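Local coordinates for extracellular solute-binding protein family 5 (Brucella melitensis, PDB 4ONY) that probably serves as the periplasmic substrate-binding component of an ABC transporter, delivering peptides or related solutes for import, at residues A[424-438]-A[451-463]. Residues are numbered along the deposited sequence; the frame is centred on the assembly and turned at random.
Sequences GMAIDPTAKPFAFEI and AYQRNLSRLGIAV
Gly-424 and Met-425 bring their backbone against Gly-460, where the CA atoms of Met-425 and Gly-460 are 4.0 Å apart. Gly-460 is the C-prime residue of a Schellman motif ending helix 443-458; its positive phi, and the closeness of the 424-426 backbone, both suit a residue without a side chain. Ala-426 N donates to Gly-460 O (3.0 Å), nearly straight at hydrogen but from above the carbonyl plane, and its small methyl rests against Leu-459 O and Ile-461 CG1. A water bridges the same Gly-460 O to Phe-434 O, donating to both. Beyond the type I turn from Asp-428 to Ala-431, Phe-434 has CG anti to the backbone N (chi1 -167°), which lays its ring alongside Ile-461, CD2 lying 3.6 Å from Ile-461 CG2; Leu-331 of helix 325-333 touches both.

Here begins the parallel pairing of a beta-alpha-beta crossover, in which helix 443-458 connects adjacent strands 435-440 and 462-467 of a mixed sheet. Ala-462 N bonds to Phe-434 O (3.1 Å), and Ala-462 O accepts from Phe-436 N (3.1 Å). Ala-435 and Ala-462 set small methyls side by side on one face. On the other, the large ring of Phe-436 packs between strand and helix: Val-463 CG2 makes a CH-pi contact over its face, while CZ reaches Leu-456 CD1 (3.9 Å). Ile-438, beta-branched as suits a strand, extends CD1 to Val-463 CG1 (3.7 Å) and also touches Tyr-452 CD2; the tyrosine hydroxyl bonds to Leu-331 O.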
ATOM      1  N   GLY A 424       6.924 -43.284 -10.776  1.00 38.95           N
ATOM      2  CA  GLY A 424       6.226 -42.598  -9.700  1.00 38.44           C
ATOM      3  C   GLY A 424       6.099 -41.160 -10.208  1.00 33.33           C
ATOM      4  O   GLY A 424       6.809 -40.256  -9.770  1.00 36.65           O
ATOM      5  N   MET A 425       5.233 -40.983 -11.192  1.00 27.59           N
ATOM      6  CA  MET A 425       5.003 -39.699 -11.784  1.00 24.80           C
ATOM      7  C   MET A 425       3.534 -39.372 -11.738  1.00 20.88           C
ATOM      8  O   MET A 425       2.674 -40.237 -11.846  1.00 19.12           O
ATOM      9  CB  MET A 425       5.455 -39.666 -13.229  1.00 27.15           C
ATOM     10  CG  MET A 425       6.960 -39.729 -13.393  1.00 30.22           C
ATOM     11  SD  MET A 425       7.382 -39.671 -15.117  1.00 32.86           S
ATOM     12  CE  MET A 425       6.922 -41.328 -15.621  1.00 31.17           C
ATOM     13  N   ALA A 426       3.263 -38.092 -11.607  1.00 18.39           N
ATOM     14  CA  ALA A 426       1.941 -37.558 -11.872  1.00 17.00           C
ATOM     15  C   ALA A 426       1.825 -37.344 -13.368  1.00 16.69           C
ATOM     16  O   ALA A 426       2.672 -36.661 -13.961  1.00 16.21           O
ATOM     17  CB  ALA A 426       1.765 -36.251 -11.168  1.00 16.67           C
ATOM     18  N   ILE A 427       0.780 -37.895 -13.969  1.00 15.89           N
ATOM     19  CA  ILE A 427       0.576 -37.813 -15.396  1.00 16.30           C
ATOM     20  C   ILE A 427      -0.633 -36.926 -15.664  1.00 15.96           C
ATOM     21  O   ILE A 427      -1.752 -37.204 -15.172  1.00 14.34           O
ATOM     22  CB  ILE A 427       0.293 -39.197 -15.977  1.00 17.31           C
ATOM     23  CG1 ILE A 427       1.398 -40.220 -15.632  1.00 18.47           C
ATOM     24  CG2 ILE A 427       0.111 -39.106 -17.469  1.00 18.21           C
ATOM     25  CD1 ILE A 427       2.783 -39.799 -16.040  1.00 19.05           C
ATOM     26  N   ASP A 428      -0.439 -35.892 -16.488  1.00 15.71           N
ATOM     27  CA  ASP A 428      -1.541 -34.952 -16.777  1.00 16.22           C
ATOM     28  C   ASP A 428      -2.600 -35.540 -17.723  1.00 16.83           C
ATOM     29  O   ASP A 428      -2.443 -36.654 -18.228  1.00 17.16           O
ATOM     30  CB  ASP A 428      -1.031 -33.557 -17.203  1.00 15.84           C
ATOM     31  CG  ASP A 428      -0.551 -33.491 -18.642  1.00 16.40           C
ATOM     32  OD1 ASP A 428      -0.903 -34.327 -19.494  1.00 16.28           O
ATOM     33  OD2 ASP A 428       0.247 -32.586 -18.904  1.00 17.59           O
ATOM     34  N   PRO A 429      -3.707 -34.808 -17.943  1.00 17.50           N
ATOM     35  CA  PRO A 429      -4.771 -35.431 -18.721  1.00 17.88           C
ATOM     36  C   PRO A 429      -4.426 -35.609 -20.172  1.00 18.34           C
ATOM     37  O   PRO A 429      -5.162 -36.327 -20.843  1.00 18.23           O
ATOM     38  CB  PRO A 429      -5.927 -34.432 -18.605  1.00 17.89           C
ATOM     39  CG  PRO A 429      -5.657 -33.663 -17.358  1.00 17.43           C
ATOM     40  CD  PRO A 429      -4.161 -33.556 -17.305  1.00 17.38           C
ATOM     41  N   THR A 430      -3.340 -35.006 -20.663  1.00 17.99           N
ATOM     42  CA  THR A 430      -2.906 -35.293 -22.037  1.00 19.42           C
ATOM     43  C   THR A 430      -1.860 -36.393 -22.085  1.00 19.72           C
ATOM     44  O   THR A 430      -1.232 -36.584 -23.116  1.00 19.66           O
ATOM     45  CB  THR A 430      -2.301 -34.069 -22.723  1.00 20.57           C
ATOM     46  OG1 THR A 430      -1.097 -33.654 -22.051  1.00 21.40           O
ATOM     47  CG2 THR A 430      -3.277 -32.938 -22.691  1.00 21.32           C
ATOM     48  N   ALA A 431      -1.676 -37.107 -20.963  1.00 18.65           N
ATOM     49  CA  ALA A 431      -0.763 -38.242 -20.841  1.00 18.06           C
ATOM     50  C   ALA A 431       0.712 -37.853 -20.839  1.00 18.20           C
ATOM     51  O   ALA A 431       1.568 -38.691 -21.145  1.00 18.05           O
ATOM     52  CB  ALA A 431      -1.041 -39.290 -21.916  1.00 18.72           C
ATOM     53  N   LYS A 432       1.027 -36.604 -20.492  1.00 17.95           N
ATOM     54  CA  LYS A 432       2.416 -36.187 -20.334  1.00 18.37           C
ATOM     55  C   LYS A 432       2.773 -36.172 -18.871  1.00 16.90           C
ATOM     56  O   LYS A 432       1.973 -35.737 -18.049  1.00 16.32           O
ATOM     57  CB  LYS A 432       2.666 -34.760 -20.856  1.00 20.99           C
ATOM     58  CG  LYS A 432       2.471 -34.591 -22.334  1.00 24.12           C
ATOM     59  CD  LYS A 432       3.228 -33.387 -22.888  1.00 27.30           C
ATOM     60  CE  LYS A 432       2.461 -32.087 -22.812  1.00 31.93           C
ATOM     61  NZ  LYS A 432       1.046 -32.167 -23.310  1.00 36.47           N
ATOM     62  N   PRO A 433       3.985 -36.575 -18.525  1.00 16.13           N
ATOM     63  CA  PRO A 433       4.395 -36.310 -17.143  1.00 16.06           C
ATOM     64  C   PRO A 433       4.254 -34.820 -16.775  1.00 15.39           C
ATOM     65  O   PRO A 433       4.578 -33.943 -17.582  1.00 14.58           O
ATOM     66  CB  PRO A 433       5.866 -36.756 -17.114  1.00 16.25           C
ATOM     67  CG  PRO A 433       5.967 -37.751 -18.220  1.00 16.84           C
ATOM     68  CD  PRO A 433       5.056 -37.199 -19.289  1.00 16.87           C
ATOM     69  N   PHE A 434       3.696 -34.542 -15.595  1.00 15.07           N
ATOM     70  CA  PHE A 434       3.342 -33.166 -15.230  1.00 15.00           C
ATOM     71  C   PHE A 434       4.605 -32.442 -14.769  1.00 14.34           C
ATOM     72  O   PHE A 434       5.288 -32.891 -13.843  1.00 14.74           O
ATOM     73  CB  PHE A 434       2.271 -33.134 -14.132  1.00 15.54           C
ATOM     74  CG  PHE A 434       1.647 -31.778 -13.940  1.00 15.85           C
ATOM     75  CD1 PHE A 434       1.069 -31.122 -15.004  1.00 16.48           C
ATOM     76  CD2 PHE A 434       1.611 -31.170 -12.716  1.00 16.60           C
ATOM     77  CE1 PHE A 434       0.466 -29.858 -14.860  1.00 16.86           C
ATOM     78  CE2 PHE A 434       1.005 -29.935 -12.540  1.00 16.33           C
ATOM     79  CZ  PHE A 434       0.433 -29.256 -13.607  1.00 16.08           C
ATOM     80  N   ALA A 435       4.891 -31.324 -15.405  1.00 13.75           N
ATOM     81  CA  ALA A 435       6.084 -30.567 -15.152  1.00 13.66           C
ATOM     82  C   ALA A 435       5.843 -29.088 -15.443  1.00 13.42           C
ATOM     83  O   ALA A 435       5.065 -28.762 -16.320  1.00 12.88           O
ATOM     84  CB  ALA A 435       7.189 -31.081 -16.033  1.00 14.00           C
ATOM     85  N   PHE A 436       6.505 -28.210 -14.695  1.00 13.18           N
ATOM     86  CA  PHE A 436       6.420 -26.811 -14.963  1.00 13.51           C
ATOM     87  C   PHE A 436       7.600 -26.069 -14.379  1.00 13.68           C
ATOM     88  O   PHE A 436       8.413 -26.653 -13.644  1.00 13.04           O
ATOM     89  CB  PHE A 436       5.104 -26.210 -14.465  1.00 13.59           C
ATOM     90  CG  PHE A 436       4.906 -26.232 -12.975  1.00 13.47           C
ATOM     91  CD1 PHE A 436       5.252 -25.124 -12.202  1.00 13.50           C
ATOM     92  CD2 PHE A 436       4.235 -27.285 -12.362  1.00 13.77           C
ATOM     93  CE1 PHE A 436       5.002 -25.107 -10.847  1.00 13.47           C
ATOM     94  CE2 PHE A 436       3.955 -27.266 -11.010  1.00 13.39           C
ATOM     95  CZ  PHE A 436       4.359 -26.177 -10.247  1.00 13.56           C
ATOM     96  N   GLU A 437       7.725 -24.809 -14.759  1.00 13.47           N
ATOM     97  CA  GLU A 437       8.826 -23.959 -14.318  1.00 14.00           C
ATOM     98  C   GLU A 437       8.368 -22.864 -13.349  1.00 13.95           C
ATOM     99  O   GLU A 437       7.368 -22.164 -13.600  1.00 14.56           O
ATOM    100  CB  GLU A 437       9.467 -23.277 -15.544  1.00 15.03           C
ATOM    101  CG  GLU A 437      10.599 -22.310 -15.244  1.00 15.09           C
ATOM    102  CD  GLU A 437      11.010 -21.575 -16.480  1.00 16.10           C
ATOM    103  OE1 GLU A 437      10.435 -20.537 -16.808  1.00 16.81           O
ATOM    104  OE2 GLU A 437      11.967 -22.008 -17.136  1.00 17.98           O
ATOM    105  N   ILE A 438       9.116 -22.658 -12.282  1.00 13.46           N
ATOM    106  CA  ILE A 438       8.952 -21.459 -11.453  1.00 13.72           C
ATOM    107  C   ILE A 438      10.083 -20.467 -11.780  1.00 14.24           C
ATOM    108  O   ILE A 438      11.277 -20.779 -11.541  1.00 14.93           O
ATOM    109  CB  ILE A 438       8.963 -21.775  -9.956  1.00 13.09           C
ATOM    110  CG1 ILE A 438       7.863 -22.797  -9.614  1.00 12.83           C
ATOM    111  CG2 ILE A 438       8.737 -20.501  -9.155  1.00 13.01           C
ATOM    112  CD1 ILE A 438       7.871 -23.255  -8.168  1.00 13.21           C
ATOM    113  N   ALA A 451      11.511 -25.067  -1.456  1.00 18.69           N
ATOM    114  CA  ALA A 451      10.694 -25.742  -0.460  1.00 17.86           C
ATOM    115  C   ALA A 451       9.391 -26.268  -1.101  1.00 17.35           C
ATOM    116  O   ALA A 451       8.993 -27.389  -0.838  1.00 16.19           O
ATOM    117  CB  ALA A 451      10.412 -24.821   0.714  1.00 18.27           C
ATOM    118  N   TYR A 452       8.755 -25.466  -1.960  1.00 16.45           N
ATOM    119  CA  TYR A 452       7.535 -25.889  -2.619  1.00 16.34           C
ATOM    120  C   TYR A 452       7.837 -27.064  -3.580  1.00 17.11           C
ATOM    121  O   TYR A 452       7.089 -28.047  -3.636  1.00 16.75           O
ATOM    122  CB  TYR A 452       6.941 -24.706  -3.395  1.00 15.64           C
ATOM    123  CG  TYR A 452       5.561 -24.842  -3.964  1.00 15.42           C
ATOM    124  CD1 TYR A 452       4.617 -25.705  -3.417  1.00 16.09           C
ATOM    125  CD2 TYR A 452       5.149 -24.022  -4.998  1.00 16.15           C
ATOM    126  CE1 TYR A 452       3.324 -25.814  -3.927  1.00 15.21           C
ATOM    127  CE2 TYR A 452       3.848 -24.093  -5.501  1.00 16.03           C
ATOM    128  CZ  TYR A 452       2.925 -25.017  -4.964  1.00 15.17           C
ATOM    129  OH  TYR A 452       1.619 -25.093  -5.450  1.00 13.80           O
ATOM    130  N   GLN A 453       8.928 -26.942  -4.317  1.00 17.77           N
ATOM    131  CA  GLN A 453       9.396 -28.037  -5.164  1.00 19.30           C
ATOM    132  C   GLN A 453       9.553 -29.384  -4.459  1.00 18.74           C
ATOM    133  O   GLN A 453       9.162 -30.402  -5.039  1.00 17.65           O
ATOM    134  CB  GLN A 453      10.729 -27.690  -5.851  1.00 20.50           C
ATOM    135  CG  GLN A 453      11.392 -28.869  -6.574  1.00 22.00           C
ATOM    136  CD  GLN A 453      12.793 -28.496  -6.998  1.00 24.37           C
ATOM    137  OE1 GLN A 453      13.644 -28.259  -6.165  1.00 25.72           O
ATOM    138  NE2 GLN A 453      13.001 -28.327  -8.282  1.00 26.36           N
ATOM    139  N   ARG A 454      10.094 -29.401  -3.237  1.00 19.20           N
ATOM    140  CA  ARG A 454      10.210 -30.663  -2.502  0.70 20.08           C
ATOM    141  C   ARG A 454       8.815 -31.304  -2.311  1.00 18.86           C
ATOM    142  O   ARG A 454       8.637 -32.522  -2.543  1.00 18.26           O
ATOM    143  CB  ARG A 454      11.017 -30.490  -1.209  0.70 21.94           C
ATOM    144  CG  ARG A 454      12.521 -30.279  -1.483  0.70 24.29           C
ATOM    145  CD  ARG A 454      13.440 -30.253  -0.238  0.70 25.69           C
ATOM    146  NE  ARG A 454      13.229 -29.091   0.665  0.70 27.68           N
ATOM    147  CZ  ARG A 454      13.803 -27.892   0.483  0.70 28.06           C
ATOM    148  NH1 ARG A 454      14.589 -27.684  -0.561  0.70 28.32           N
ATOM    149  NH2 ARG A 454      13.596 -26.899   1.330  0.70 27.59           N
ATOM    150  N   ASN A 455       7.824 -30.511  -1.942  1.00 18.65           N
ATOM    151  CA  ASN A 455       6.473 -31.093  -1.747  1.00 19.21           C
ATOM    152  C   ASN A 455       5.780 -31.561  -3.045  1.00 19.08           C
ATOM    153  O   ASN A 455       5.111 -32.633  -3.094  1.00 18.29           O
ATOM    154  CB  ASN A 455       5.600 -30.120  -0.990  1.00 19.29           C
ATOM    155  CG  ASN A 455       5.971 -30.074   0.458  1.00 20.23           C
ATOM    156  OD1 ASN A 455       6.694 -29.176   0.908  1.00 19.66           O
ATOM    157  ND2 ASN A 455       5.511 -31.071   1.193  1.00 19.81           N
ATOM    158  N   LEU A 456       5.979 -30.792  -4.111  1.00 18.14           N
ATOM    159  CA  LEU A 456       5.422 -31.171  -5.409  1.00 18.77           C
ATOM    160  C   LEU A 456       6.063 -32.474  -5.894  1.00 19.65           C
ATOM    161  O   LEU A 456       5.370 -33.324  -6.440  1.00 19.31           O
ATOM    162  CB  LEU A 456       5.584 -30.030  -6.443  1.00 18.95           C
ATOM    163  CG  LEU A 456       4.840 -28.739  -6.042  1.00 19.70           C
ATOM    164  CD1 LEU A 456       5.346 -27.452  -6.715  1.00 20.02           C
ATOM    165  CD2 LEU A 456       3.389 -28.889  -6.314  1.00 20.51           C
ATOM    166  N   SER A 457       7.378 -32.610  -5.711  1.00 20.15           N
ATOM    167  CA  SER A 457       8.078 -33.805  -6.177  1.00 22.19           C
ATOM    168  C   SER A 457       7.551 -35.028  -5.457  1.00 21.73           C
ATOM    169  O   SER A 457       7.498 -36.064  -6.027  1.00 20.63           O
ATOM    170  CB  SER A 457       9.581 -33.733  -5.979  1.00 23.36           C
ATOM    171  OG  SER A 457       9.816 -33.826  -4.588  1.00 28.07           O
ATOM    172  N   ARG A 458       7.135 -34.893  -4.211  1.00 23.11           N
ATOM    173  CA  ARG A 458       6.587 -36.032  -3.511  1.00 25.97           C
ATOM    174  C   ARG A 458       5.279 -36.579  -4.141  1.00 25.11           C
ATOM    175  O   ARG A 458       4.939 -37.726  -3.921  1.00 23.95           O
ATOM    176  CB  ARG A 458       6.377 -35.723  -2.034  1.00 29.96           C
ATOM    177  CG  ARG A 458       7.653 -35.513  -1.225  1.00 35.40           C
ATOM    178  CD  ARG A 458       7.342 -35.242   0.260  1.00 41.42           C
ATOM    179  NE  ARG A 458       6.448 -36.289   0.824  1.00 48.09           N
ATOM    180  CZ  ARG A 458       5.172 -36.138   1.255  1.00 52.03           C
ATOM    181  NH1 ARG A 458       4.558 -34.962   1.263  1.00 52.63           N
ATOM    182  NH2 ARG A 458       4.497 -37.194   1.719  1.00 52.56           N
ATOM    183  N   LEU A 459       4.556 -35.769  -4.913  1.00 22.67           N
ATOM    184  CA  LEU A 459       3.405 -36.258  -5.682  1.00 23.42           C
ATOM    185  C   LEU A 459       3.705 -36.671  -7.137  1.00 21.51           C
ATOM    186  O   LEU A 459       2.793 -36.868  -7.923  1.00 21.62           O
ATOM    187  CB  LEU A 459       2.287 -35.194  -5.704  1.00 25.80           C
ATOM    188  CG  LEU A 459       1.093 -35.521  -4.822  1.00 29.88           C
ATOM    189  CD1 LEU A 459       1.474 -35.206  -3.403  1.00 31.55           C
ATOM    190  CD2 LEU A 459      -0.119 -34.685  -5.207  1.00 33.94           C
ATOM    191  N   GLY A 460       4.969 -36.737  -7.496  1.00 19.87           N
ATOM    192  CA  GLY A 460       5.370 -37.073  -8.834  1.00 18.95           C
ATOM    193  C   GLY A 460       5.394 -35.912  -9.821  1.00 17.63           C
ATOM    194  O   GLY A 460       5.405 -36.144 -11.040  1.00 16.54           O
ATOM    195  N   ILE A 461       5.437 -34.693  -9.315  1.00 16.82           N
ATOM    196  CA  ILE A 461       5.455 -33.522 -10.190  1.00 18.66           C
ATOM    197  C   ILE A 461       6.882 -32.929 -10.325  1.00 18.88           C
ATOM    198  O   ILE A 461       7.527 -32.668  -9.330  1.00 19.95           O
ATOM    199  CB  ILE A 461       4.514 -32.442  -9.657  1.00 18.28           C
ATOM    200  CG1 ILE A 461       3.127 -33.035  -9.481  1.00 18.45           C
ATOM    201  CG2 ILE A 461       4.510 -31.220 -10.586  1.00 18.48           C
ATOM    202  CD1 ILE A 461       2.175 -32.118  -8.777  1.00 19.12           C
ATOM    203  N   ALA A 462       7.350 -32.728 -11.546  1.00 18.67           N
ATOM    204  CA  ALA A 462       8.680 -32.226 -11.765  1.00 19.39           C
ATOM    205  C   ALA A 462       8.623 -30.677 -11.910  1.00 19.95           C
ATOM    206  O   ALA A 462       7.929 -30.138 -12.759  1.00 22.50           O
ATOM    207  CB  ALA A 462       9.266 -32.869 -13.007  1.00 18.71           C
ATOM    208  N   VAL A 463       9.361 -29.976 -11.091  1.00 19.06           N
ATOM    209  CA  VAL A 463       9.373 -28.536 -11.131  1.00 19.31           C
ATOM    210  C   VAL A 463      10.747 -28.004 -11.365  1.00 19.17           C
ATOM    211  O   VAL A 463      11.646 -28.392 -10.673  1.00 19.60           O
ATOM    212  CB  VAL A 463       8.886 -27.996  -9.771  1.00 19.32           C
ATOM    213  CG1 VAL A 463       8.919 -26.483  -9.743  1.00 19.82           C
ATOM    214  CG2 VAL A 463       7.493 -28.496  -9.486  1.00 19.39           C
TER
HETATM  215  O   HOH W   1       6.298 -35.490 -13.548  1.00 17.64           O